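Local coordinates for protein glycerate 2-kinase (Pyrococcus horikoshii, PDB 1X3L) that catalyses the ATP-dependent phosphorylation of D-glycerate to 2-phosphoglycerate with a divalent metal ion, and can also take phosphate from other nucleotides or pyrophosphate, at residues 16-21 with 363-368; 110-115 with 135-140; 266-271 with 289-294. One frame throughout, in Å; residues are numbered along the deposited sequence.

Contact 1 (16-21 with 363-368); sequences EAIKAA and VAFDTD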
# COMPACT_ATOMS: atom_id res chain seq x y z
N GLU A 16 5.09 16.00 3.02
CA GLU A 16 5.13 15.77 1.58
C GLU A 16 4.89 14.30 1.24
O GLU A 16 4.18 13.99 0.29
CB GLU A 16 6.48 16.20 1.00
CG GLU A 16 6.64 17.70 0.85
CD GLU A 16 5.64 18.29 -0.14
OE1 GLU A 16 5.63 17.86 -1.31
OE2 GLU A 16 4.87 19.18 0.26
N ALA A 17 5.48 13.41 2.01
CA ALA A 17 5.33 11.97 1.78
C ALA A 17 3.87 11.57 1.96
O ALA A 17 3.33 10.81 1.17
CB ALA A 17 6.22 11.18 2.74
N ILE A 18 3.24 12.09 3.01
CA ILE A 18 1.86 11.77 3.29
C ILE A 18 0.93 12.31 2.20
O ILE A 18 0.02 11.61 1.77
CB ILE A 18 1.43 12.30 4.67
CG1 ILE A 18 2.26 11.62 5.75
CG2 ILE A 18 -0.05 12.04 4.90
CD1 ILE A 18 2.03 12.18 7.15
N LYS A 19 1.17 13.54 1.76
CA LYS A 19 0.34 14.14 0.71
C LYS A 19 0.44 13.37 -0.60
O LYS A 19 -0.55 13.18 -1.30
CB LYS A 19 0.75 15.60 0.47
CG LYS A 19 0.50 16.54 1.65
CD LYS A 19 1.02 17.94 1.34
CE LYS A 19 0.95 18.84 2.56
NZ LYS A 19 1.54 20.19 2.30
N ALA A 20 1.65 12.94 -0.94
CA ALA A 20 1.87 12.19 -2.18
C ALA A 20 1.18 10.82 -2.13
O ALA A 20 1.00 10.17 -3.16
CB ALA A 20 3.36 12.02 -2.43
N ALA A 21 0.82 10.38 -0.92
CA ALA A 21 0.15 9.09 -0.75
C ALA A 21 -1.35 9.24 -0.53
O ALA A 21 -2.06 8.24 -0.43
CB ALA A 21 0.78 8.33 0.41
N VAL A 363 13.81 10.80 11.27
CA VAL A 363 12.39 10.66 11.56
C VAL A 363 11.92 9.41 10.82
O VAL A 363 12.10 9.30 9.61
CB VAL A 363 11.58 11.92 11.14
CG1 VAL A 363 11.79 12.23 9.67
CG2 VAL A 363 10.10 11.70 11.43
N ALA A 364 11.37 8.46 11.56
CA ALA A 364 10.88 7.21 10.99
C ALA A 364 9.38 7.16 11.28
O ALA A 364 8.98 7.31 12.43
CB ALA A 364 11.58 6.02 11.63
N PHE A 365 8.57 6.94 10.26
CA PHE A 365 7.13 6.92 10.46
C PHE A 365 6.39 6.00 9.52
O PHE A 365 6.84 5.73 8.41
CB PHE A 365 6.58 8.35 10.31
CG PHE A 365 6.77 8.92 8.93
CD1 PHE A 365 5.71 8.98 8.03
CD2 PHE A 365 8.02 9.39 8.52
CE1 PHE A 365 5.89 9.50 6.74
CE2 PHE A 365 8.21 9.90 7.24
CZ PHE A 365 7.14 9.96 6.35
N ASP A 366 5.24 5.51 9.97
CA ASP A 366 4.39 4.64 9.18
C ASP A 366 3.33 5.55 8.55
O ASP A 366 2.64 6.27 9.27
CB ASP A 366 3.72 3.60 10.08
CG ASP A 366 3.24 2.38 9.31
OD1 ASP A 366 2.59 2.55 8.25
OD2 ASP A 366 3.50 1.25 9.78
N THR A 367 3.21 5.52 7.23
CA THR A 367 2.25 6.38 6.55
C THR A 367 0.79 6.06 6.87
O THR A 367 -0.09 6.84 6.50
CB THR A 367 2.43 6.36 5.02
OG1 THR A 367 2.32 5.01 4.53
CG2 THR A 367 3.81 6.92 4.64
N ASP A 368 0.51 4.95 7.54
CA ASP A 368 -0.89 4.66 7.86
C ASP A 368 -1.31 5.33 9.16
O ASP A 368 -2.45 5.18 9.60
CB ASP A 368 -1.18 3.15 7.91
CG ASP A 368 -0.52 2.44 9.07
OD1 ASP A 368 -0.15 3.10 10.07
OD2 ASP A 368 -0.39 1.20 8.99

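Contact 2 (110-115 with 135-140); sequences KEALSI and ALFELP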
# COMPACT_ATOMS: atom_id res chain seq x y z
N LYS A 110 -21.06 -7.71 -8.74
CA LYS A 110 -22.14 -7.82 -9.72
C LYS A 110 -22.44 -6.44 -10.31
O LYS A 110 -22.69 -6.32 -11.51
CB LYS A 110 -23.41 -8.38 -9.08
CG LYS A 110 -23.34 -9.86 -8.76
CD LYS A 110 -24.66 -10.33 -8.16
CE LYS A 110 -24.66 -11.83 -7.94
NZ LYS A 110 -24.55 -12.58 -9.22
N GLU A 111 -22.42 -5.42 -9.46
CA GLU A 111 -22.66 -4.06 -9.91
C GLU A 111 -21.59 -3.65 -10.92
O GLU A 111 -21.88 -2.99 -11.91
CB GLU A 111 -22.63 -3.09 -8.72
CG GLU A 111 -23.86 -3.13 -7.85
CD GLU A 111 -25.06 -2.46 -8.50
OE1 GLU A 111 -25.44 -2.85 -9.62
OE2 GLU A 111 -25.62 -1.53 -7.88
N ALA A 112 -20.35 -4.05 -10.65
CA ALA A 112 -19.24 -3.73 -11.54
C ALA A 112 -19.40 -4.42 -12.90
O ALA A 112 -19.15 -3.81 -13.94
CB ALA A 112 -17.92 -4.12 -10.90
N LEU A 113 -19.81 -5.69 -12.89
CA LEU A 113 -19.98 -6.41 -14.15
C LEU A 113 -21.09 -5.76 -14.97
O LEU A 113 -21.00 -5.66 -16.20
CB LEU A 113 -20.34 -7.88 -13.90
CG LEU A 113 -19.41 -8.73 -13.02
CD1 LEU A 113 -19.64 -10.19 -13.36
CD2 LEU A 113 -17.96 -8.36 -13.24
N SER A 114 -22.14 -5.32 -14.29
CA SER A 114 -23.27 -4.67 -14.94
C SER A 114 -22.77 -3.44 -15.70
O SER A 114 -23.16 -3.20 -16.84
CB SER A 114 -24.30 -4.25 -13.89
OG SER A 114 -25.29 -3.42 -14.47
N ILE A 115 -21.90 -2.67 -15.05
CA ILE A 115 -21.34 -1.47 -15.65
C ILE A 115 -20.48 -1.80 -16.86
O ILE A 115 -20.53 -1.10 -17.88
CB ILE A 115 -20.50 -0.68 -14.62
CG1 ILE A 115 -21.43 -0.14 -13.53
CG2 ILE A 115 -19.73 0.45 -15.30
CD1 ILE A 115 -20.70 0.48 -12.36
N ALA A 135 -11.39 -8.91 -0.38
CA ALA A 135 -12.59 -9.28 0.36
C ALA A 135 -13.79 -8.39 0.02
O ALA A 135 -14.92 -8.86 -0.05
CB ALA A 135 -12.31 -9.22 1.86
N LEU A 136 -13.52 -7.11 -0.20
CA LEU A 136 -14.56 -6.14 -0.53
C LEU A 136 -15.16 -6.31 -1.91
O LEU A 136 -16.30 -5.93 -2.16
CB LEU A 136 -14.00 -4.73 -0.42
CG LEU A 136 -13.56 -4.20 0.94
CD1 LEU A 136 -12.82 -2.88 0.75
CD2 LEU A 136 -14.78 -4.03 1.85
N PHE A 137 -14.38 -6.89 -2.82
CA PHE A 137 -14.81 -7.05 -4.20
C PHE A 137 -14.60 -8.49 -4.65
O PHE A 137 -13.50 -8.86 -5.07
CB PHE A 137 -13.99 -6.10 -5.08
CG PHE A 137 -14.52 -5.92 -6.45
CD1 PHE A 137 -15.61 -5.08 -6.69
CD2 PHE A 137 -13.91 -6.54 -7.54
CE1 PHE A 137 -16.07 -4.85 -7.98
CE2 PHE A 137 -14.36 -6.32 -8.84
CZ PHE A 137 -15.44 -5.47 -9.06
N GLU A 138 -15.65 -9.30 -4.57
CA GLU A 138 -15.54 -10.70 -4.96
C GLU A 138 -16.82 -11.30 -5.50
O GLU A 138 -17.93 -10.96 -5.07
CB GLU A 138 -15.04 -11.53 -3.77
CG GLU A 138 -14.94 -13.02 -4.05
CD GLU A 138 -14.13 -13.35 -5.30
OE1 GLU A 138 -12.95 -12.96 -5.37
OE2 GLU A 138 -14.68 -13.99 -6.21
N LEU A 139 -16.66 -12.20 -6.46
CA LEU A 139 -17.75 -12.91 -7.09
C LEU A 139 -17.23 -14.29 -7.48
O LEU A 139 -16.47 -14.43 -8.44
CB LEU A 139 -18.22 -12.16 -8.34
CG LEU A 139 -19.42 -12.76 -9.09
CD1 LEU A 139 -20.61 -12.87 -8.14
CD2 LEU A 139 -19.77 -11.89 -10.29
N PRO A 140 -17.60 -15.33 -6.72
CA PRO A 140 -17.16 -16.71 -6.98
C PRO A 140 -17.58 -17.22 -8.36
O PRO A 140 -18.55 -16.74 -8.94
CB PRO A 140 -17.81 -17.50 -5.85
CG PRO A 140 -17.92 -16.49 -4.75
CD PRO A 140 -18.41 -15.27 -5.49

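Contact 3 (266-271 with 289-294); sequences ASNSIS and MTTTLE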
# COMPACT_ATOMS: atom_id res chain seq x y z
N ALA A 266 0.24 5.63 -6.22
CA ALA A 266 0.59 5.95 -4.84
C ALA A 266 1.34 4.73 -4.34
O ALA A 266 0.86 3.61 -4.50
CB ALA A 266 -0.66 6.21 -4.00
N SER A 267 2.51 4.96 -3.76
CA SER A 267 3.34 3.87 -3.28
C SER A 267 4.44 4.45 -2.41
O SER A 267 4.63 5.66 -2.36
CB SER A 267 3.99 3.14 -4.45
OG SER A 267 4.92 3.99 -5.11
N ASN A 268 5.19 3.58 -1.75
CA ASN A 268 6.27 4.03 -0.90
C ASN A 268 7.29 4.81 -1.74
O ASN A 268 7.75 5.87 -1.35
CB ASN A 268 6.92 2.83 -0.22
CG ASN A 268 7.89 3.23 0.86
OD1 ASN A 268 9.02 3.62 0.57
ND2 ASN A 268 7.45 3.16 2.11
N SER A 269 7.61 4.27 -2.92
CA SER A 269 8.56 4.91 -3.82
C SER A 269 8.10 6.31 -4.25
O SER A 269 8.90 7.26 -4.29
CB SER A 269 8.78 4.05 -5.07
OG SER A 269 9.63 4.71 -5.99
N ILE A 270 6.82 6.44 -4.58
CA ILE A 270 6.29 7.73 -4.99
C ILE A 270 6.37 8.73 -3.84
O ILE A 270 6.63 9.92 -4.05
CB ILE A 270 4.84 7.59 -5.52
CG1 ILE A 270 4.87 6.96 -6.92
CG2 ILE A 270 4.14 8.94 -5.57
CD1 ILE A 270 3.51 6.58 -7.46
N SER A 271 6.17 8.25 -2.62
CA SER A 271 6.26 9.14 -1.46
C SER A 271 7.72 9.50 -1.19
O SER A 271 8.02 10.63 -0.80
CB SER A 271 5.62 8.50 -0.22
OG SER A 271 4.20 8.55 -0.31
N MET A 289 17.78 5.67 -0.72
CA MET A 289 18.65 4.53 -0.48
C MET A 289 17.99 3.20 -0.82
O MET A 289 18.65 2.27 -1.26
CB MET A 289 19.10 4.53 0.99
CG MET A 289 19.69 5.86 1.45
SD MET A 289 21.11 6.41 0.46
CE MET A 289 22.42 5.38 1.15
N THR A 290 16.68 3.13 -0.60
CA THR A 290 15.91 1.94 -0.89
C THR A 290 14.43 2.16 -0.61
O THR A 290 14.05 3.09 0.11
CB THR A 290 16.38 0.71 -0.06
OG1 THR A 290 15.67 -0.45 -0.48
CG2 THR A 290 16.13 0.93 1.42
N THR A 291 13.59 1.31 -1.19
CA THR A 291 12.15 1.39 -0.98
C THR A 291 11.66 0.01 -0.57
O THR A 291 10.45 -0.23 -0.50
CB THR A 291 11.42 1.80 -2.27
OG1 THR A 291 11.81 0.93 -3.34
CG2 THR A 291 11.75 3.24 -2.64
N THR A 292 12.60 -0.88 -0.28
CA THR A 292 12.27 -2.24 0.11
C THR A 292 13.00 -2.67 1.39
O THR A 292 13.34 -3.85 1.56
CB THR A 292 12.61 -3.24 -1.02
OG1 THR A 292 14.00 -3.16 -1.35
CG2 THR A 292 11.79 -2.92 -2.26
N LEU A 293 13.25 -1.72 2.28
CA LEU A 293 13.91 -2.01 3.54
C LEU A 293 13.03 -2.97 4.33
O LEU A 293 11.82 -2.76 4.45
CB LEU A 293 14.09 -0.72 4.35
CG LEU A 293 14.71 -0.89 5.74
CD1 LEU A 293 16.20 -1.11 5.59
CD2 LEU A 293 14.45 0.34 6.60
N GLU A 294 13.64 -4.03 4.85
CA GLU A 294 12.93 -5.02 5.65
C GLU A 294 13.91 -5.52 6.70
O GLU A 294 15.12 -5.45 6.51
CB GLU A 294 12.44 -6.17 4.76
CG GLU A 294 11.35 -5.76 3.78
CD GLU A 294 10.95 -6.87 2.82
OE1 GLU A 294 11.80 -7.31 2.02
OE2 GLU A 294 9.78 -7.31 2.88

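Contact 1 (16-21 with 363-368)
Phe-365 places CG between its backbone N and carbonyl carbon (chi1 63°), from where the ring reaches out of strand 359-366 toward the helix that carries Ala-17 and Ile-18. The far end of the ring does the touching: CZ of Phe-365 lies 3.9 Å from CB of Ala-17, and this methyl sits at the ring edge, close to its plane. Ile-18 comes in one residue further along, its CG1 4.3 Å from CE1 of Phe-365, approaching obliquely. Its chi1 of -63° makes CG1 the branch nearest the ring and puts CG2 on the far side. No hydrogen bond crosses between the segments, and the touching pairs are apolar; the segments as a whole, Thr-367 included, bury 158 Å² between them.

The contact joins helix 6-20, near the start of the chain, to an inner strand of the mixed sheet in the region of the MOFRL family. Side chains alternate along that strand: Phe-365 faces helix 6-20, whereas Ala-364 and Asp-366 touch helix 343-351, so the sheet has helices packed on both faces. Ala-17 also rests on Ile-428 of the adjacent strand 427-435 and on Ile-275 of helix 268-281.

Where the strand ends, the backbones draw closest, with the CA atoms of Ile-18 and Thr-367 6.3 Å apart. There the chain turns sharply in an Asx turn: N of Asp-368 donates to OD1 of Asp-366 at 3.3 Å, almost straight at 167°, meeting the oxygen on its anti side and somewhat out of the carboxylate plane. Thr-367, whose CB points toward the helix, has its hydroxyl hydrogen-bonded to the backbone of Val-425 and Asn-426, which ties this turn to the approach to strand 427-435.

Contact 2 (110-115 with 135-140)
Ala-112, Leu-113 and Lys-110 form a largely hydrophobic helix-to-loop contact with Phe-137 and Leu-139, on the parallel sheet in the region of the DUF4147 family. Helix 103-118 is the connection of a beta-alpha-beta crossover from edge strand 92-96 to strand 124-129; the short helix 133-136 follows, and Phe-137 is the first residue to leave it. The side chain of Phe-137 is about 11 Å from that of Lys-58, a substrate-binding residue by similarity, which puts the contact near, but not in, the probable substrate site.

The phenyl ring, with CG anti to the backbone N (chi1 -166°), extends toward the helix and meets Ala-112 edge-on: CB lies near the ring plane, 3.4 Å from CZ and 3.5 Å from CE1 of Phe-137, which is tight packing. The side chain also touches Val-79 of strand 75-81. Two residues later Leu-139, likewise extended at chi1 (-177°), divides its branches between two helix residues. Its CD2 reaches CD1 of Leu-113 at 3.5 Å, while its CD1 is 4.1 Å from both CG and NZ of Lys-110, whose chain crosses it at about a right angle and bends at its last torsion.

No hydrogen bond joins the segments, so apolar packing carries the contact between them, although Ser-105 of the same helix hydrogen-bonds to the backbone O of Ala-135. Charge is kept off the interface: Lys-110 is exposed, and the buried carboxylate of Glu-138 points away from the helix and is met by Lys-177 and Ser-174.

Contact 3 (266-271 with 289-294)
The first turn of helix 268-281 meets the corner of the chain at Thr-291, with the CA atoms of Ser-269 and Thr-291 5.8 Å apart. Thr-291 points its side chain at the helix and touches it with its methyl: CG2 is 3.8 Å from CA and 3.9 Å from CB of Ser-269. A chi1 of 53° holds OG1 between N and the carbonyl carbon and sets CG2, rather than the hydroxyl, against the serine.

The side chains of Asn-268 and Thr-291 run alongside each other, antiparallel, and OD1 of Asn-268 comes no nearer than 4.1 Å to CB of Thr-291. This buried oxygen has no hydrogen-bonding partner in the model. The other end of the amide is gripped twice, ND2 donating to the backbone oxygens of Val-425 and Ser-427, which fixes its rotation and leaves OD1 facing the threonine.

Both backbones are braced locally. Ser-267 is the N-cap of the helix, its OG accepting from N of Ile-270 at 3.1 Å and 163°. On the opposing segment, OG1 of Thr-290 accepts from N of Thr-292 at 3.1 Å and 168°, forming an ST turn around Thr-291.

The contact thus lies where strand 260-266, at the edge of the parallel sheet, gives way to helix 268-281, and where strand 285-290, an edge strand of the mixed sheet paired with strand 322-328, turns its corner.

How the contacts relate
Contacts 1 and 3 are neighbours, their centres 11 Å apart, and both reach the mixed sheet, where helices 6-20 and 268-281 lie side by side; Ala-17 O and Ser-271 OG, probably hydrogen-bonded at 2.8 Å, link them. Contact 2 is about 31 Å from each, centre to centre, on the parallel sheet. Along the chain, contact 1 spans the whole set: 16-21 comes first and 363-368 last, and contact 2 and then contact 3 are completed between them. The chain therefore begins beside the mixed sheet, builds the parallel one, and returns through strand 260-266 and helix 268-281, so that the N-terminal helix packs with the C-terminal part of the kinase.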